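Long-range contact in magnesium and cobalt efflux protein CorC (Neisseria meningitidis, PDB 2PLI), which probably takes part in magnesium and cobalt ion transport, this chain being its C-terminal transporter-associated domain, which binds zinc: residues A[15-24]-A[82-90]. Numbering follows the deposited sequence.
Sequences VSSERWRIHA and LHTLMATRV
Met-86, present as selenomethionine, lies across the neighbouring strand and meets Arg-19 at about a right angle. From CB its chain sets out with CG anti to the backbone N (chi1 -174°), which brings CG to 3.7 Å from NH2 of Arg-19. A bend at chi2 turns SE back over the partner's backbone, 3.4 Å from Trp-20 O. A second bend, at chi3, carries CE over one face of the Arg-19 guanidinium, displaced toward its rim, while CG2 of Thr-88 lies at the group's edge, in plane. The long, pliable side chain of methionine suits this partly exposed face, covering both peptide and arginine.

These side chains stand on the antiparallel strands 19-23 and 82-89, the second and third of five across the sheet. Trp-20 and Ala-87 exchange two backbone hydrogen bonds, as do Ile-22 and Leu-85. On the face turned to the helices all four side chains are apolar: small Ala-87 lets CD1 of Ile-22 approach its CB to 3.9 Å, and Ile-22 and Leu-85 both touch Ile-47. The Trp-20 ring packs edge-to-face with Phe-34 and Phe-35.

At the far end a water gives hydrogens to O and OE1 of Glu-18 and accepts one from Arg-89 N. In one conformer, NH2 of Arg-89 hydrogen-bonds to Phe-35 O and to OG of Ser-17 of a second subunit. The chemistry thus divides by face: an apolar layer packs against helices 28-35 and 47-55, whereas the other face, bearing Met-86, Arg-19, Arg-21, Thr-84, Thr-88 and the zinc ligand His-23 (its metal absent from this chain), is partly exposed and mostly polar.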
ATOM      1  N   VAL A  15      -0.011   8.531  12.695  1.00  5.65           N
ATOM      2  CA  VAL A  15       0.817   9.057  13.755  1.00  5.75           C
ATOM      3  C   VAL A  15       0.218   8.741  15.118  1.00  6.03           C
ATOM      4  O   VAL A  15       0.927   8.721  16.151  1.00  6.76           O
ATOM      5  CB  VAL A  15       1.075  10.567  13.589  1.00  7.06           C
ATOM      6  CG1 VAL A  15       1.807  10.848  12.270  1.00  6.12           C
ATOM      7  CG2 VAL A  15      -0.183  11.363  13.643  1.00  7.61           C
ATOM      8  N   SER A  16      -1.106   8.585  15.104  1.00  6.34           N
ATOM      9  CA  SER A  16      -1.915   7.996  16.161  1.00  6.54           C
ATOM     10  C   SER A  16      -3.152   7.362  15.543  1.00  6.61           C
ATOM     11  O   SER A  16      -3.368   7.416  14.311  1.00  6.16           O
ATOM     12  CB  SER A  16      -2.292   9.064  17.172  1.00  6.86           C
ATOM     13  OG  SER A  16      -3.089  10.074  16.577  1.00  7.91           O
ATOM     14  N   SER A  17      -3.992   6.741  16.361  1.00  5.57           N
ATOM     15  CA  SER A  17      -5.068   5.956  15.771  1.00  6.09           C
ATOM     16  C   SER A  17      -5.986   6.764  14.860  1.00  6.57           C
ATOM     17  O   SER A  17      -6.529   6.201  13.909  1.00  7.63           O
ATOM     18  CB  SER A  17      -5.872   5.194  16.826  1.00  5.60           C
ATOM     19  OG  SER A  17      -6.647   6.078  17.608  1.00  6.09           O
ATOM     20  N   GLU A  18      -6.171   8.066  15.148  1.00  6.17           N
ATOM     21  CA  GLU A  18      -7.061   8.903  14.346  1.00  6.31           C
ATOM     22  C   GLU A  18      -6.443  10.125  13.638  1.00  5.13           C
ATOM     23  O   GLU A  18      -7.137  11.085  13.320  1.00  3.98           O
ATOM     24  CB  GLU A  18      -8.295   9.306  15.145  1.00  8.38           C
ATOM     25  CG  GLU A  18      -9.257   8.135  15.428  1.00 12.71           C
ATOM     26  CD  GLU A  18      -9.922   7.577  14.148  1.00 19.70           C
ATOM     27  OE1 GLU A  18     -10.610   8.361  13.403  1.00 19.36           O
ATOM     28  OE2 GLU A  18      -9.717   6.358  13.874  1.00 24.38           O
ATOM     29  N   ARG A  19      -5.167  10.038  13.313  1.00  5.44           N
ATOM     30  CA  ARG A  19      -4.490  11.131  12.620  1.00  5.67           C
ATOM     31  C   ARG A  19      -3.418  10.535  11.742  1.00  4.57           C
ATOM     32  O   ARG A  19      -2.707   9.640  12.161  1.00  4.75           O
ATOM     33  CB  ARG A  19      -3.863  12.047  13.653  1.00  8.71           C
ATOM     34  CG  ARG A  19      -3.569  13.387  13.157  1.00 11.42           C
ATOM     35  CD  ARG A  19      -3.815  14.358  14.328  1.00 11.93           C
ATOM     36  NE  ARG A  19      -3.193  15.603  14.027  1.00 16.70           N
ATOM     37  CZ  ARG A  19      -1.971  15.945  14.390  1.00 12.89           C
ATOM     38  NH1 ARG A  19      -1.221  15.183  15.180  1.00 14.24           N
ATOM     39  NH2 ARG A  19      -1.547  17.096  13.986  1.00 12.17           N
ATOM     40  N   TRP A  20      -3.327  11.039  10.518  1.00  2.96           N
ATOM     41  CA  TRP A  20      -2.468  10.463   9.516  1.00  2.66           C
ATOM     42  C   TRP A  20      -1.598  11.488   8.810  1.00  3.29           C
ATOM     43  O   TRP A  20      -2.096  12.527   8.360  1.00  4.21           O
ATOM     44  CB  TRP A  20      -3.326   9.747   8.453  1.00  3.40           C
ATOM     45  CG  TRP A  20      -4.237   8.753   9.047  1.00  2.11           C
ATOM     46  CD1 TRP A  20      -3.952   7.455   9.310  1.00  3.16           C
ATOM     47  CD2 TRP A  20      -5.584   8.965   9.493  1.00  3.17           C
ATOM     48  NE1 TRP A  20      -5.023   6.836   9.911  1.00  3.74           N
ATOM     49  CE2 TRP A  20      -6.030   7.750  10.056  1.00  3.27           C
ATOM     50  CE3 TRP A  20      -6.459  10.058   9.491  1.00  2.00           C
ATOM     51  CZ2 TRP A  20      -7.306   7.601  10.592  1.00  4.20           C
ATOM     52  CZ3 TRP A  20      -7.745   9.902  10.059  1.00  2.75           C
ATOM     53  CH2 TRP A  20      -8.142   8.686  10.583  1.00  3.46           C
ATOM     54  N   ARG A  21      -0.318  11.177   8.656  1.00  2.00           N
ATOM     55  CA  ARG A  21       0.547  12.009   7.851  1.00  3.37           C
ATOM     56  C   ARG A  21       0.610  11.384   6.474  1.00  2.38           C
ATOM     57  O   ARG A  21       0.915  10.175   6.363  1.00  3.03           O
ATOM     58  CB  ARG A  21       1.943  12.092   8.454  1.00  3.49           C
ATOM     59  CG  ARG A  21       2.801  13.096   7.670  1.00  6.42           C
ATOM     60  CD  ARG A  21       4.230  13.181   8.224  1.00  9.08           C
ATOM     61  NE  ARG A  21       4.276  13.542   9.621  1.00 15.43           N
ATOM     62  CZ  ARG A  21       4.637  12.718  10.609  1.00 18.52           C
ATOM     63  NH1 ARG A  21       4.995  11.448  10.367  1.00 19.80           N
ATOM     64  NH2 ARG A  21       4.632  13.160  11.852  1.00 18.06           N
ATOM     65  N   ILE A  22       0.299  12.165   5.442  1.00  2.07           N
ATOM     66  CA  ILE A  22       0.118  11.589   4.105  1.00  2.17           C
ATOM     67  C   ILE A  22       1.043  12.254   3.073  1.00  2.09           C
ATOM     68  O   ILE A  22       1.054  13.478   2.934  1.00  2.00           O
ATOM     69  CB  ILE A  22      -1.366  11.774   3.639  1.00  2.40           C
ATOM     70  CG1 ILE A  22      -2.335  11.130   4.633  1.00  4.22           C
ATOM     71  CG2 ILE A  22      -1.590  11.181   2.234  1.00  2.15           C
ATOM     72  CD1 ILE A  22      -3.816  11.249   4.268  1.00  3.73           C
ATOM     73  N   HIS A  23       1.788  11.426   2.347  0.50  2.00           N
ATOM     74  CA  HIS A  23       2.604  11.889   1.234  0.50  2.21           C
ATOM     75  C   HIS A  23       1.661  12.426   0.186  0.50  2.00           C
ATOM     76  O   HIS A  23       0.731  11.757  -0.229  0.50  2.00           O
ATOM     77  CB  HIS A  23       3.425  10.755   0.622  0.50  2.00           C
ATOM     78  CG  HIS A  23       4.537  10.268   1.488  0.50  2.00           C
ATOM     79  ND1 HIS A  23       5.574   9.501   0.995  0.50  5.22           N
ATOM     80  CD2 HIS A  23       4.762  10.398   2.815  0.50  3.84           C
ATOM     81  CE1 HIS A  23       6.394   9.196   1.984  0.50  2.51           C
ATOM     82  NE2 HIS A  23       5.929   9.732   3.091  0.50  4.91           N
ATOM     83  N   ALA A  24       1.934  13.631  -0.289  1.00  2.25           N
ATOM     84  CA  ALA A  24       1.067  14.220  -1.300  1.00  2.60           C
ATOM     85  C   ALA A  24       0.940  13.435  -2.605  1.00  2.90           C
ATOM     86  O   ALA A  24      -0.055  13.602  -3.332  1.00  4.80           O
ATOM     87  CB  ALA A  24       1.510  15.654  -1.601  1.00  3.94           C
ATOM     88  N   LEU A  82       3.481  20.747  -3.230  1.00  3.35           N
ATOM     89  CA  LEU A  82       2.896  20.355  -1.967  1.00  3.11           C
ATOM     90  C   LEU A  82       3.433  18.945  -1.726  1.00  3.48           C
ATOM     91  O   LEU A  82       3.268  18.068  -2.585  1.00  3.26           O
ATOM     92  CB  LEU A  82       1.362  20.328  -2.156  1.00  3.52           C
ATOM     93  CG  LEU A  82       0.496  19.713  -1.094  1.00  5.79           C
ATOM     94  CD1 LEU A  82       0.741  20.317   0.269  1.00  7.38           C
ATOM     95  CD2 LEU A  82      -0.982  19.838  -1.530  1.00  4.16           C
ATOM     96  N   HIS A  83       4.076  18.755  -0.571  1.00  2.13           N
ATOM     97  CA  HIS A  83       4.730  17.517  -0.243  1.00  2.00           C
ATOM     98  C   HIS A  83       4.013  16.601   0.765  1.00  2.16           C
ATOM     99  O   HIS A  83       4.031  15.376   0.619  1.00  2.37           O
ATOM    100  CB  HIS A  83       6.137  17.825   0.226  1.00  3.02           C
ATOM    101  CG  HIS A  83       7.034  18.336  -0.858  1.00  2.95           C
ATOM    102  ND1 HIS A  83       7.478  17.526  -1.874  1.00  6.40           N
ATOM    103  CD2 HIS A  83       7.636  19.536  -1.047  1.00  5.48           C
ATOM    104  CE1 HIS A  83       8.287  18.209  -2.669  1.00  5.25           C
ATOM    105  NE2 HIS A  83       8.400  19.422  -2.176  1.00  2.00           N
ATOM    106  N   THR A  84       3.454  17.168   1.827  1.00  2.79           N
ATOM    107  CA  THR A  84       2.878  16.386   2.918  1.00  2.53           C
ATOM    108  C   THR A  84       1.646  17.042   3.472  1.00  2.53           C
ATOM    109  O   THR A  84       1.584  18.273   3.621  1.00  2.60           O
ATOM    110  CB  THR A  84       3.916  16.248   4.064  1.00  5.29           C
ATOM    111  OG1 THR A  84       5.197  15.891   3.466  1.00  7.88           O
ATOM    112  CG2 THR A  84       3.484  15.185   5.058  1.00  8.20           C
ATOM    113  N   LEU A  85       0.705  16.188   3.840  1.00  2.00           N
ATOM    114  CA  LEU A  85      -0.565  16.597   4.456  1.00  2.00           C
ATOM    115  C   LEU A  85      -0.720  15.885   5.804  1.00  2.39           C
ATOM    116  O   LEU A  85      -0.190  14.805   5.997  1.00  2.37           O
ATOM    117  CB  LEU A  85      -1.723  16.169   3.560  1.00  2.00           C
ATOM    118  CG  LEU A  85      -1.745  16.778   2.150  1.00  4.25           C
ATOM    119  CD1 LEU A  85      -2.626  15.998   1.262  1.00  7.55           C
ATOM    120  CD2 LEU A  85      -2.170  18.272   2.257  1.00  4.27           C
HETATM  121  N   MSE A  86      -1.458  16.507   6.715  1.00  2.29           N
HETATM  122  CA  MSE A  86      -1.955  15.854   7.941  1.00  3.90           C
HETATM  123  C   MSE A  86      -3.452  15.802   7.842  1.00  4.60           C
HETATM  124  O   MSE A  86      -4.103  16.841   7.625  1.00  6.16           O
HETATM  125  CB  MSE A  86      -1.539  16.651   9.172  1.00  5.55           C
HETATM  126  CG  MSE A  86      -1.882  16.001  10.493  1.00  6.44           C
HETATM  127 SE   MSE A  86      -0.773  14.412  10.808  0.70 12.29          SE
HETATM  128  CE  MSE A  86       0.779  15.177  11.633  1.00 15.04           C
ATOM    129  N   ALA A  87      -4.006  14.609   8.003  1.00  4.65           N
ATOM    130  CA  ALA A  87      -5.455  14.411   7.859  1.00  3.33           C
ATOM    131  C   ALA A  87      -6.066  13.943   9.150  1.00  3.89           C
ATOM    132  O   ALA A  87      -5.432  13.198   9.929  1.00  4.68           O
ATOM    133  CB  ALA A  87      -5.748  13.414   6.801  1.00  5.33           C
ATOM    134  N   THR A  88      -7.312  14.377   9.379  1.00  4.21           N
ATOM    135  CA  THR A  88      -8.120  13.860  10.480  1.00  6.73           C
ATOM    136  C   THR A  88      -9.539  13.789   9.949  1.00  7.40           C
ATOM    137  O   THR A  88      -9.880  14.439   8.948  1.00  5.21           O
ATOM    138  CB  THR A  88      -8.056  14.746  11.718  1.00  8.73           C
ATOM    139  OG1 THR A  88      -8.451  16.074  11.381  1.00 10.41           O
ATOM    140  CG2 THR A  88      -6.666  14.758  12.284  1.00 11.44           C
ATOM    141  N   ARG A  89     -10.367  12.982  10.621  0.50  8.86           N
ATOM    142  CA  ARG A  89     -11.790  12.875  10.285  0.50 10.38           C
ATOM    143  C   ARG A  89     -12.588  14.076  10.802  0.50 11.74           C
ATOM    144  O   ARG A  89     -12.436  14.491  11.953  0.50 12.40           O
ATOM    145  CB  ARG A  89     -12.371  11.561  10.847  0.50 10.39           C
ATOM    146  CG  ARG A  89     -11.929  10.319  10.050  0.50 10.94           C
ATOM    147  CD  ARG A  89     -12.801   9.071  10.309  0.50 10.12           C
ATOM    148  NE  ARG A  89     -12.417   7.918   9.457  0.50  9.59           N
ATOM    149  CZ  ARG A  89     -12.689   7.771   8.153  0.50  9.41           C
ATOM    150  NH1 ARG A  89     -13.331   8.705   7.474  0.50 11.35           N
ATOM    151  NH2 ARG A  89     -12.309   6.669   7.502  0.50  8.69           N
ATOM    152  N   VAL A  90     -13.448  14.623   9.949  0.50 13.06           N
ATOM    153  CA  VAL A  90     -14.279  15.775  10.306  0.50 14.55           C
ATOM    154  C   VAL A  90     -15.148  15.389  11.488  0.50 16.05           C
ATOM    155  O   VAL A  90     -15.594  14.248  11.568  0.50 16.51           O
ATOM    156  CB  VAL A  90     -15.202  16.186   9.134  0.50 14.41           C
ATOM    157  CG1 VAL A  90     -16.241  15.087   8.877  0.50 14.79           C
ATOM    158  CG2 VAL A  90     -15.894  17.532   9.416  0.50 13.53           C
TER
HETATM  159  O   HOH W   1      -9.773  11.451  12.883  1.00 16.35           O